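PDB 3BLX: isocitrate dehydrogenase [NAD] subunit 1 from Saccharomyces cerevisiae, which forms mitochondrial NAD-dependent isocitrate dehydrogenase together with IDH2, oxidising isocitrate to 2-oxoglutarate and CO2 in the citric acid cycle, and also binds RNA. Local coordinates for residues L93-A96 with L97-L101. Residues are numbered along the deposited sequence; the frame is centred on the assembly and turned at random.
Sequences LNVA and LRKQL
The short helix 92-99 carries R98, which probably binds the substrate, and its turns join N94 and V95 to R98 and L93 to L97. Backbone i to i+4 bonds run from L97 N to L93 O and from K99 N to V95 O (2.7 Å, nearly straight at 166°), and the same pattern includes Q100 N to A96 O. R98 N reaches N94 O less directly (3.1 Å, 136°), from above the carbonyl plane, with a weak second bond to V95 O. The R98 chain bends at chi3 (-42°), folding its guanidinium back along the helix until N94 O lies over one face, 3.6 Å from R98 NH1, offset toward the rim. V95 CG1 lies loosely alongside R98 NH1 (4.1 Å). In this member of the isocitrate and isopropylmalate dehydrogenase family, R98 lies beside R129, probably another substrate ligand, consistent with a pocket for an anionic substrate. Beyond the helix, R98 NE bonds to N131 O and NH1 to G89 O, while F136 makes a cation-pi contact. A leucine in place of R98 would probably leave N131 O and G89 O without these donors and deprive the substrate site of a positive charge. Away from the arginine, L93 CD2 touches L97 CD1 (3.8 Å), and A96 CB approaches Q100 NE2 (3.9 Å), with V67 of helix 60-73 packing against both A96 and Q100.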
loop_
_atom_site.group_PDB
_atom_site.type_symbol
_atom_site.label_atom_id
_atom_site.label_comp_id
_atom_site.label_asym_id
_atom_site.label_seq_id
_atom_site.Cartn_x
_atom_site.Cartn_y
_atom_site.Cartn_z
ATOM N N LEU E 93 20.276 -0.228 18.590
ATOM C CA LEU E 93 20.081 1.015 17.863
ATOM C C LEU E 93 20.370 0.842 16.393
ATOM O O LEU E 93 19.545 1.205 15.545
ATOM C CB LEU E 93 20.971 2.127 18.425
ATOM C CG LEU E 93 20.375 3.534 18.501
ATOM C CD1 LEU E 93 21.420 4.535 18.081
ATOM C CD2 LEU E 93 19.077 3.700 17.665
ATOM N N ASN E 94 21.543 0.294 16.103
ATOM C CA ASN E 94 21.964 0.072 14.731
ATOM C C ASN E 94 21.053 -0.896 13.966
ATOM O O ASN E 94 20.851 -0.741 12.769
ATOM C CB ASN E 94 23.404 -0.414 14.684
ATOM C CG ASN E 94 24.397 0.658 15.048
ATOM O OD1 ASN E 94 24.300 1.798 14.609
ATOM N ND2 ASN E 94 25.371 0.291 15.850
ATOM N N VAL E 95 20.498 -1.900 14.629
ATOM C CA VAL E 95 19.676 -2.802 13.883
ATOM C C VAL E 95 18.344 -2.122 13.642
ATOM O O VAL E 95 17.758 -2.263 12.575
ATOM C CB VAL E 95 19.552 -4.263 14.495
ATOM C CG1 VAL E 95 20.712 -4.603 15.367
ATOM C CG2 VAL E 95 18.260 -4.461 15.230
ATOM N N ALA E 96 17.883 -1.345 14.615
ATOM C CA ALA E 96 16.643 -0.596 14.432
ATOM C C ALA E 96 16.729 0.368 13.246
ATOM O O ALA E 96 15.818 0.434 12.429
ATOM C CB ALA E 96 16.286 0.123 15.688
ATOM N N LEU E 97 17.831 1.100 13.155
ATOM C CA LEU E 97 18.054 2.024 12.055
ATOM C C LEU E 97 18.096 1.295 10.731
ATOM O O LEU E 97 17.700 1.814 9.702
ATOM C CB LEU E 97 19.366 2.795 12.238
ATOM C CG LEU E 97 19.315 4.124 12.998
ATOM C CD1 LEU E 97 18.179 4.170 13.960
ATOM C CD2 LEU E 97 20.621 4.335 13.712
ATOM N N ARG E 98 18.575 0.072 10.753
ATOM C CA ARG E 98 18.730 -0.671 9.521
ATOM C C ARG E 98 17.438 -1.437 9.146
ATOM O O ARG E 98 17.044 -1.459 7.993
ATOM C CB ARG E 98 19.985 -1.543 9.632
ATOM C CG ARG E 98 19.839 -2.946 9.159
ATOM C CD ARG E 98 20.926 -3.839 9.710
ATOM N NE ARG E 98 22.232 -3.192 9.691
ATOM C CZ ARG E 98 23.042 -3.142 10.745
ATOM N NH1 ARG E 98 22.694 -3.720 11.885
ATOM N NH2 ARG E 98 24.204 -2.522 10.651
ATOM N N LYS E 99 16.761 -2.031 10.125
ATOM C CA LYS E 99 15.519 -2.779 9.854
ATOM C C LYS E 99 14.287 -1.892 9.733
ATOM O O LYS E 99 13.463 -2.125 8.870
ATOM C CB LYS E 99 15.214 -3.848 10.922
ATOM C CG LYS E 99 16.353 -4.773 11.316
ATOM C CD LYS E 99 16.694 -5.812 10.282
ATOM C CE LYS E 99 17.779 -6.776 10.804
ATOM N NZ LYS E 99 18.504 -7.476 9.701
ATOM N N GLN E 100 14.148 -0.904 10.611
ATOM C CA GLN E 100 12.957 -0.066 10.599
ATOM C C GLN E 100 13.069 1.132 9.671
ATOM O O GLN E 100 12.085 1.528 9.064
ATOM C CB GLN E 100 12.591 0.403 12.001
ATOM C CG GLN E 100 12.139 -0.698 12.916
ATOM C CD GLN E 100 11.718 -0.176 14.263
ATOM O OE1 GLN E 100 10.752 0.583 14.367
ATOM N NE2 GLN E 100 12.443 -0.577 15.314
ATOM N N LEU E 101 14.255 1.716 9.549
ATOM C CA LEU E 101 14.370 2.919 8.732
ATOM C C LEU E 101 14.987 2.617 7.378
ATOM O O LEU E 101 15.074 3.482 6.525
ATOM C CB LEU E 101 15.195 3.972 9.447
ATOM C CG LEU E 101 14.633 4.481 10.749
ATOM C CD1 LEU E 101 15.488 5.661 11.140
ATOM C CD2 LEU E 101 13.151 4.860 10.567
#